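Local coordinates for DR hemagglutinin structural subunit (Escherichia coli, PDB 1UT1), which forms Dr fimbriae that bind the Dr blood group antigen, mediating adherence of uropathogenic bacteria to the upper urinary tract and mannose-resistant agglutination of human erythrocytes, at residues A[23-27]-A[132-137]; A[80-84]-A[136-140]; A[44-50]-A[123-129]. The protein carries 3 engineered substitutions. All coordinates share one frame; numbering follows the deposited sequence. Where two conformers were deposited one is given.

Overall arrangement
Contacts 1 and 2 share N136 and Y137 on strand 135-147, with their centres about 11 Å apart: contact 1 pairs that strand with strand 16-25, contact 2 with strand 78-83. Contact 3, about 14 Å from each by centres, joins strands 118-125 and 49-58 and lies within the loop closed by contact 1. It meets the others by side-chain packing: L44 CD1 is 3.5 Å from T132 CB of contact 1, and I123 CD1 is 3.9 Å from L139 CD2 of contact 2. Segments 23-27 and 44-50 fall in a region predicted to bind receptor. The sulfate of contact 1 and the 1,2-ethanediol molecules, one in each of contacts 1 and 2, probably come from the crystallisation liquor.

Contact 1: residues A[23-27]-A[132-137]; sequences TVTEK and TPPGNY. Engineered in segment 23-27: K27 (natural residue Glu). With SO4 (sulfate ion), chain G; EDO (1,2-ethanediol), chain H.
V24 and G135 form a hydrogen-bonded antiparallel pair: V24 N donates to G135 O at 2.8 Å, nearly straight (167°), whereas the return bond from G135 N to V24 O is bent. The tight side is that of the V24 side chain. Its CG1 stands anti to the backbone N (chi1 174°) and faces the carbonyls of T132 and P133, while CG2 comes within 3.7 Å of Y137 CD2. The ring is held by Y137 OH, which donates to a lone pair of P133 O at 2.6 Å. On the other face T23 and N136 lie side by side, and T23 OG1 donates to N136 OD1 at 2.8 Å in the carbonyl plane.

Packing thins beyond P134, whose CG meets E26 CG in the conformer given. On this looser side the backbone N of the engineered K27 donates to sulfate O4 at 3.0 Å, and R41 NH2 also binds the sulfate. V24 O gains a second donor, O2 of a 1,2-ethanediol that also bonds to G15 O of the second subunit. P13 of the second subunit packs on P134, and strand 16-25 lies between strand 135-147 and the parallel strand 38-40.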
loop_
_atom_site.group_PDB
_atom_site.type_symbol
_atom_site.label_atom_id
_atom_site.label_comp_id
_atom_site.label_asym_id
_atom_site.label_seq_id
_atom_site.Cartn_x
_atom_site.Cartn_y
_atom_site.Cartn_z
ATOM N N THR A 23 6.837 13.102 4.435
ATOM C CA THR A 23 5.772 14.067 4.621
ATOM C C THR A 23 6.393 15.362 5.149
ATOM O O THR A 23 7.130 15.359 6.148
ATOM C CB THR A 23 4.712 13.551 5.599
ATOM O OG1 THR A 23 4.067 12.403 5.020
ATOM C CG2 THR A 23 3.688 14.645 5.891
ATOM N N VAL A 24 6.104 16.460 4.458
ATOM C CA VAL A 24 6.631 17.779 4.816
ATOM C C VAL A 24 5.509 18.531 5.557
ATOM O O VAL A 24 4.351 18.491 5.142
ATOM C CB VAL A 24 7.050 18.570 3.548
ATOM C CG1 VAL A 24 7.464 20.045 3.906
ATOM C CG2 VAL A 24 8.219 17.843 2.862
ATOM N N THR A 25 5.846 19.121 6.696
ATOM C CA THR A 25 4.860 19.848 7.476
ATOM C C THR A 25 5.299 21.283 7.782
ATOM O O THR A 25 6.448 21.683 7.482
ATOM C CB THR A 25 4.589 19.128 8.813
ATOM O OG1 THR A 25 5.648 19.402 9.754
ATOM C CG2 THR A 25 4.463 17.618 8.599
ATOM N N GLU A 26 4.412 22.024 8.465
ATOM C CA GLU A 26 4.793 23.318 9.023
ATOM C C GLU A 26 5.359 23.045 10.431
ATOM O O GLU A 26 5.411 21.899 10.866
ATOM C CB GLU A 26 3.570 24.233 9.129
ATOM C CG GLU A 26 3.006 24.669 7.816
ATOM C CD GLU A 26 2.082 25.853 7.963
ATOM O OE1 GLU A 26 1.822 26.262 9.113
ATOM O OE2 GLU A 26 1.577 26.339 6.932
ATOM N N LYS A 27 5.753 24.093 11.151
ATOM C CA LYS A 27 6.257 23.928 12.525
ATOM C C LYS A 27 5.203 23.295 13.470
ATOM O O LYS A 27 5.543 22.465 14.311
ATOM C CB LYS A 27 6.707 25.294 13.086
ATOM C CG LYS A 27 8.116 25.716 12.712
ATOM C CD LYS A 27 8.426 27.097 13.252
ATOM C CE LYS A 27 8.338 28.174 12.138
ATOM N NZ LYS A 27 8.437 29.557 12.689
ATOM N N THR A 132 9.334 24.531 0.847
ATOM C CA THR A 132 8.589 23.445 0.218
ATOM C C THR A 132 7.186 23.386 0.809
ATOM O O THR A 132 7.034 23.390 2.020
ATOM C CB THR A 132 9.303 22.091 0.483
ATOM O OG1 THR A 132 10.595 22.132 -0.137
ATOM C CG2 THR A 132 8.489 20.916 -0.086
ATOM N N PRO A 133 6.158 23.324 -0.034
ATOM C CA PRO A 133 4.784 23.252 0.501
ATOM C C PRO A 133 4.578 21.950 1.295
ATOM O O PRO A 133 5.015 20.868 0.870
ATOM C CB PRO A 133 3.906 23.226 -0.753
ATOM C CG PRO A 133 4.747 23.695 -1.868
ATOM C CD PRO A 133 6.177 23.345 -1.502
ATOM N N PRO A 134 3.828 22.026 2.393
ATOM C CA PRO A 134 3.489 20.806 3.129
ATOM C C PRO A 134 2.733 19.816 2.216
ATOM O O PRO A 134 1.931 20.210 1.357
ATOM C CB PRO A 134 2.570 21.316 4.253
ATOM C CG PRO A 134 3.085 22.748 4.499
ATOM C CD PRO A 134 3.430 23.250 3.124
ATOM N N GLY A 135 3.055 18.535 2.359
ATOM C CA GLY A 135 2.423 17.493 1.567
ATOM C C GLY A 135 3.222 16.195 1.689
ATOM O O GLY A 135 4.145 16.101 2.499
ATOM N N ASN A 136 2.812 15.195 0.909
ATOM C CA ASN A 136 3.477 13.882 0.865
ATOM C C ASN A 136 4.268 13.799 -0.408
ATOM O O ASN A 136 3.752 14.051 -1.503
ATOM C CB ASN A 136 2.436 12.745 0.906
ATOM C CG ASN A 136 1.516 12.863 2.085
ATOM O OD1 ASN A 136 1.971 12.921 3.230
ATOM N ND2 ASN A 136 0.236 13.092 1.812
ATOM N N TYR A 137 5.537 13.478 -0.265
ATOM C CA TYR A 137 6.473 13.475 -1.374
ATOM C C TYR A 137 7.048 12.098 -1.513
ATOM O O TYR A 137 7.267 11.421 -0.529
ATOM C CB TYR A 137 7.602 14.472 -1.070
ATOM C CG TYR A 137 7.143 15.908 -1.163
ATOM C CD1 TYR A 137 7.364 16.659 -2.326
ATOM C CD2 TYR A 137 6.490 16.517 -0.088
ATOM C CE1 TYR A 137 6.889 17.975 -2.436
ATOM C CE2 TYR A 137 6.060 17.854 -0.160
ATOM C CZ TYR A 137 6.195 18.546 -1.369
ATOM O OH TYR A 137 5.762 19.857 -1.456
HETATM S S SO4 G . 6.440 27.180 9.191
HETATM O O1 SO4 G . 7.040 25.867 8.783
HETATM O O2 SO4 G . 7.424 28.263 9.350
HETATM O O3 SO4 G . 5.559 27.622 8.056
HETATM O O4 SO4 G . 5.547 26.935 10.348
HETATM C C1 EDO H . 0.561 17.000 4.374
HETATM O O1 EDO H . 0.100 16.030 5.302
HETATM C C2 EDO H . 0.777 18.316 5.117
HETATM O O2 EDO H . 1.829 18.156 6.080
#

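Contact 2: residues A[80-84]-A[136-140]; sequences FLISD and NYTLT. With EDO (1,2-ethanediol), chain I.
I82 and T138 exchange two backbone bonds across the strands as an antiparallel hydrogen-bonded pair: I82 N donates to T138 O at 2.9 Å, and T138 N donates back to I82 O. Next to them S83 and Y137 make a non-hydrogen-bonded pair, in which S83 CB sits over one face of the tyrosine ring, 4.2 Å from its centroid and 26° off the normal, a CH-pi contact. Apolar packing continues along the same side. L81 crosses both Y137 and L139 at about a right angle, with L81 CG 3.6 Å from L139 CB and L81 CB lying against Y137 CB.

At the end of the ladder, D84 turns its carboxylate back over N136. N136 ND2 donates to D84 OD2 at 3.3 Å from above the carboxylate plane, the two flat groups being 42° apart. The bond from D84 N to N136 O is weak.

The contact is an antiparallel strand pairing within the immunoglobulin-like beta sandwich of Dr-family adhesins, where strand 135-147 has strands 78-83 and 16-25 as partners.

A water joins the polar groups beside this pair: it lies 2.8 Å from I82 O and from D84 OD1, positioned to donate to either, and is hydrogen-bonded to T138 OG1 at 2.7 Å. Farther out, S83 OG, placed between the backbone N and the carbonyl carbon (chi1 58°), takes its main partner in D88 N, with a weak bond to a 1,2-ethanediol. That ethanediol is also bonded to D88 OD2. The N136 amide has its stronger partner in T23. Behind L81, V92 of strand 89-96 packs on the side chain, and the ring of Y91 from the same strand meets that of F80.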
loop_
_atom_site.group_PDB
_atom_site.type_symbol
_atom_site.label_atom_id
_atom_site.label_comp_id
_atom_site.label_asym_id
_atom_site.label_seq_id
_atom_site.Cartn_x
_atom_site.Cartn_y
_atom_site.Cartn_z
ATOM N N PHE A 80 14.077 14.476 -8.182
ATOM C CA PHE A 80 13.315 15.129 -7.115
ATOM C C PHE A 80 12.251 14.200 -6.618
ATOM O O PHE A 80 11.726 13.376 -7.394
ATOM C CB PHE A 80 12.668 16.459 -7.599
ATOM C CG PHE A 80 12.144 16.409 -9.018
ATOM C CD1 PHE A 80 10.855 15.952 -9.285
ATOM C CD2 PHE A 80 12.958 16.798 -10.087
ATOM C CE1 PHE A 80 10.372 15.873 -10.608
ATOM C CE2 PHE A 80 12.507 16.671 -11.428
ATOM C CZ PHE A 80 11.207 16.234 -11.674
ATOM N N LEU A 81 11.942 14.297 -5.329
ATOM C CA LEU A 81 10.728 13.681 -4.812
ATOM C C LEU A 81 9.609 14.560 -5.365
ATOM O O LEU A 81 9.807 15.749 -5.593
ATOM C CB LEU A 81 10.669 13.723 -3.285
ATOM C CG LEU A 81 11.377 12.565 -2.577
ATOM C CD1 LEU A 81 12.850 12.775 -2.703
ATOM C CD2 LEU A 81 10.958 12.542 -1.087
ATOM N N ILE A 82 8.448 13.960 -5.580
ATOM C CA ILE A 82 7.315 14.682 -6.142
ATOM C C ILE A 82 6.115 14.564 -5.204
ATOM O O ILE A 82 5.923 13.538 -4.567
ATOM C CB ILE A 82 6.960 14.144 -7.568
ATOM C CG1 ILE A 82 6.025 15.139 -8.307
ATOM C CG2 ILE A 82 6.356 12.740 -7.498
ATOM C CD1 ILE A 82 6.723 16.458 -8.754
ATOM N N SER A 83 5.334 15.640 -5.083
ATOM C CA SER A 83 4.131 15.606 -4.230
ATOM C C SER A 83 3.062 14.649 -4.813
ATOM O O SER A 83 3.094 14.294 -5.998
ATOM C CB SER A 83 3.542 17.017 -4.075
ATOM O OG SER A 83 3.212 17.564 -5.341
ATOM N N ASP A 84 2.106 14.263 -3.975
ATOM C CA ASP A 84 1.027 13.362 -4.390
ATOM C C ASP A 84 0.271 13.905 -5.638
ATOM O O ASP A 84 -0.128 13.134 -6.508
ATOM C CB ASP A 84 0.042 13.185 -3.241
ATOM C CG ASP A 84 0.472 12.116 -2.269
ATOM O OD1 ASP A 84 1.573 11.559 -2.435
ATOM O OD2 ASP A 84 -0.214 11.969 -1.239
ATOM N N ASN A 136 2.812 15.195 0.909
ATOM C CA ASN A 136 3.477 13.882 0.865
ATOM C C ASN A 136 4.268 13.799 -0.408
ATOM O O ASN A 136 3.752 14.051 -1.503
ATOM C CB ASN A 136 2.436 12.745 0.906
ATOM C CG ASN A 136 1.516 12.863 2.085
ATOM O OD1 ASN A 136 1.971 12.921 3.230
ATOM N ND2 ASN A 136 0.236 13.092 1.812
ATOM N N TYR A 137 5.537 13.478 -0.265
ATOM C CA TYR A 137 6.473 13.475 -1.374
ATOM C C TYR A 137 7.048 12.098 -1.513
ATOM O O TYR A 137 7.267 11.421 -0.529
ATOM C CB TYR A 137 7.602 14.472 -1.070
ATOM C CG TYR A 137 7.143 15.908 -1.163
ATOM C CD1 TYR A 137 7.364 16.659 -2.326
ATOM C CD2 TYR A 137 6.490 16.517 -0.088
ATOM C CE1 TYR A 137 6.889 17.975 -2.436
ATOM C CE2 TYR A 137 6.060 17.854 -0.160
ATOM C CZ TYR A 137 6.195 18.546 -1.369
ATOM O OH TYR A 137 5.762 19.857 -1.456
ATOM N N THR A 138 7.337 11.711 -2.750
ATOM C CA THR A 138 7.790 10.347 -3.027
ATOM C C THR A 138 8.870 10.338 -4.117
ATOM O O THR A 138 8.779 11.106 -5.103
ATOM C CB THR A 138 6.539 9.462 -3.531
ATOM O OG1 THR A 138 5.440 9.579 -2.603
ATOM C CG2 THR A 138 6.914 8.002 -3.643
ATOM N N LEU A 139 9.839 9.420 -3.975
ATOM C CA LEU A 139 10.844 9.170 -5.001
ATOM C C LEU A 139 10.883 7.654 -5.185
ATOM O O LEU A 139 11.074 6.907 -4.222
ATOM C CB LEU A 139 12.236 9.657 -4.601
ATOM C CG LEU A 139 13.384 9.111 -5.474
ATOM C CD1 LEU A 139 13.279 9.635 -6.900
ATOM C CD2 LEU A 139 14.733 9.522 -4.869
ATOM N N THR A 140 10.620 7.197 -6.403
ATOM C CA THR A 140 10.558 5.760 -6.661
ATOM C C THR A 140 11.717 5.339 -7.582
ATOM O O THR A 140 11.951 5.976 -8.624
ATOM C CB THR A 140 9.208 5.421 -7.313
ATOM O OG1 THR A 140 8.144 5.779 -6.411
ATOM C CG2 THR A 140 9.125 3.943 -7.615
HETATM C C1 EDO I . 1.737 19.723 -1.882
HETATM O O1 EDO I . 1.552 19.387 -3.263
HETATM C C2 EDO I . 1.018 21.063 -1.597
HETATM O O2 EDO I . -0.269 21.077 -2.250
HETATM O O HOH W 1 4.039 11.619 -3.693
#

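Contact 3: residues A[44-50]-A[123-129]; sequences LTDAAPI and IYVDGQQ
A47 and V125 open the backbone bonding between these segments: A47 N donates to V125 O at 2.8 Å, and V125 N donates to A48 O at 2.8 Å. On one flank of this pair I50 N bonds I123 O, and on the other Q129 N reaches L44 O at 2.8 Å. P49 and Y124 form the antiparallel non-hydrogen-bonded bridge between the strands.

Segment 44-50 enters strand 49-58 through a type II beta turn from T45 to A48, closed by A48 N to T45 O at 3.0 Å. The turn lies beside the end of strand 118-125, at one end of the immunoglobulin-like sandwich: segment 44-50 runs from turn into strand, while 123-129 runs from strand into loop.

One side-chain polar bond crosses the segments. D46, with CG anti to its N (chi1 -172°), brings OD2 to G127 N at 2.9 Å, met from above the carboxylate plane. Within the other loop, Q129 NE2 donates to G127 O at 3.1 Å, the acceptor near its amide plane, while Q129 OE1 accepts from Y91 N of strand 89-96.

Apolar contacts gather on V125, whose CG2 is 4.1 Å from both L44 CD2 and A48 CB and, in one conformer of I50, also meets its CD1. One conformer of P49 rests CB near Y124 CD1, and R95 makes a cation-pi contact with the same ring. From strand 16-25, L22 packs on both L44 and I50.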
loop_
_atom_site.group_PDB
_atom_site.type_symbol
_atom_site.label_atom_id
_atom_site.label_comp_id
_atom_site.label_asym_id
_atom_site.label_seq_id
_atom_site.Cartn_x
_atom_site.Cartn_y
_atom_site.Cartn_z
ATOM N N LEU A 44 14.318 21.128 5.862
ATOM C CA LEU A 44 14.754 20.855 4.514
ATOM C C LEU A 44 15.947 21.718 4.134
ATOM O O LEU A 44 15.931 22.400 3.127
ATOM C CB LEU A 44 13.604 20.994 3.514
ATOM C CG LEU A 44 12.393 20.087 3.850
ATOM C CD1 LEU A 44 11.247 20.395 2.855
ATOM C CD2 LEU A 44 12.806 18.622 3.751
ATOM N N THR A 45 16.989 21.638 4.958
ATOM C CA THR A 45 18.216 22.395 4.731
ATOM C C THR A 45 19.125 21.669 3.731
ATOM O O THR A 45 18.862 20.525 3.331
ATOM C CB THR A 45 18.949 22.634 6.048
ATOM O OG1 THR A 45 19.311 21.373 6.630
ATOM C CG2 THR A 45 18.042 23.403 7.021
ATOM N N ASP A 46 20.135 22.378 3.232
ATOM C CA ASP A 46 21.001 21.814 2.202
ATOM C C ASP A 46 21.689 20.537 2.702
ATOM O O ASP A 46 22.245 20.507 3.820
ATOM C CB ASP A 46 22.043 22.832 1.772
ATOM C CG ASP A 46 22.848 22.376 0.558
ATOM O OD1 ASP A 46 23.954 22.940 0.344
ATOM O OD2 ASP A 46 22.365 21.526 -0.214
ATOM N N ALA A 47 21.593 19.486 1.893
ATOM C CA ALA A 47 22.133 18.155 2.219
ATOM C C ALA A 47 21.410 17.383 3.331
ATOM O O ALA A 47 21.909 16.335 3.799
ATOM C CB ALA A 47 23.673 18.216 2.471
ATOM N N ALA A 48 20.252 17.875 3.786
ATOM C CA ALA A 48 19.525 17.156 4.823
ATOM C C ALA A 48 19.170 15.786 4.269
ATOM O O ALA A 48 18.751 15.664 3.115
ATOM C CB ALA A 48 18.302 17.881 5.226
ATOM N N PRO A 49 19.336 14.750 5.080
ATOM C CA PRO A 49 19.082 13.400 4.580
ATOM C C PRO A 49 17.597 13.120 4.513
ATOM O O PRO A 49 16.845 13.466 5.407
ATOM C CB PRO A 49 19.748 12.510 5.641
ATOM C CG PRO A 49 19.621 13.337 6.932
ATOM C CD PRO A 49 19.648 14.773 6.534
ATOM N N ILE A 50 17.174 12.573 3.389
ATOM C CA ILE A 50 15.784 12.127 3.229
ATOM C C ILE A 50 15.699 10.672 3.663
ATOM O O ILE A 50 14.863 10.328 4.493
ATOM C CB ILE A 50 15.280 12.312 1.801
ATOM C CG1 ILE A 50 15.311 13.800 1.410
ATOM C CG2 ILE A 50 13.821 11.786 1.675
ATOM C CD1 ILE A 50 14.342 14.653 2.187
ATOM N N ILE A 123 19.834 9.580 -0.157
ATOM C CA ILE A 123 19.052 10.586 -0.883
ATOM C C ILE A 123 19.103 11.837 0.023
ATOM O O ILE A 123 18.744 11.746 1.215
ATOM C CB ILE A 123 17.585 10.157 -0.985
ATOM C CG1 ILE A 123 17.449 8.767 -1.655
ATOM C CG2 ILE A 123 16.777 11.223 -1.762
ATOM C CD1 ILE A 123 18.106 8.666 -3.050
ATOM N N TYR A 124 19.544 12.983 -0.523
ATOM C CA TYR A 124 19.720 14.197 0.294
ATOM C C TYR A 124 19.080 15.386 -0.376
ATOM O O TYR A 124 19.106 15.517 -1.598
ATOM C CB TYR A 124 21.232 14.502 0.440
ATOM C CG TYR A 124 22.039 13.331 0.944
ATOM C CD1 TYR A 124 22.191 13.111 2.321
ATOM C CD2 TYR A 124 22.514 12.365 0.062
ATOM C CE1 TYR A 124 22.932 12.023 2.792
ATOM C CE2 TYR A 124 23.269 11.256 0.526
ATOM C CZ TYR A 124 23.460 11.104 1.903
ATOM O OH TYR A 124 24.137 9.982 2.379
ATOM N N VAL A 125 18.623 16.329 0.429
ATOM C CA VAL A 125 18.066 17.571 -0.130
ATOM C C VAL A 125 19.180 18.309 -0.898
ATOM O O VAL A 125 20.286 18.462 -0.405
ATOM C CB VAL A 125 17.494 18.460 1.015
ATOM C CG1 VAL A 125 17.097 19.853 0.489
ATOM C CG2 VAL A 125 16.275 17.761 1.660
ATOM N N ASP A 126 18.896 18.720 -2.129
ATOM C CA ASP A 126 19.900 19.435 -2.941
ATOM C C ASP A 126 19.565 20.942 -2.957
ATOM O O ASP A 126 18.711 21.370 -3.720
ATOM C CB ASP A 126 19.894 18.908 -4.389
ATOM C CG ASP A 126 20.951 19.602 -5.272
ATOM O OD1 ASP A 126 21.859 20.295 -4.727
ATOM O OD2 ASP A 126 20.800 19.557 -6.504
ATOM N N GLY A 127 20.244 21.711 -2.116
ATOM C CA GLY A 127 19.986 23.156 -1.989
ATOM C C GLY A 127 18.876 23.325 -0.951
ATOM O O GLY A 127 17.936 22.517 -0.913
ATOM N N GLN A 128 19.020 24.313 -0.060
ATOM C CA GLN A 128 18.020 24.525 0.987
ATOM C C GLN A 128 16.665 24.731 0.333
ATOM O O GLN A 128 16.533 25.482 -0.661
ATOM C CB GLN A 128 18.407 25.688 1.938
ATOM C CG GLN A 128 18.207 27.072 1.370
ATOM C CD GLN A 128 16.760 27.558 1.531
ATOM O OE1 GLN A 128 15.956 26.912 2.200
ATOM N NE2 GLN A 128 16.424 28.701 0.900
ATOM N N GLN A 129 15.669 23.981 0.809
ATOM C CA GLN A 129 14.318 24.076 0.239
ATOM C C GLN A 129 13.285 24.234 1.348
ATOM O O GLN A 129 12.281 23.507 1.417
ATOM C CB GLN A 129 14.032 22.879 -0.687
ATOM C CG GLN A 129 14.801 22.974 -2.009
ATOM C CD GLN A 129 14.823 21.658 -2.784
ATOM O OE1 GLN A 129 13.879 21.335 -3.488
ATOM N NE2 GLN A 129 15.917 20.910 -2.668
#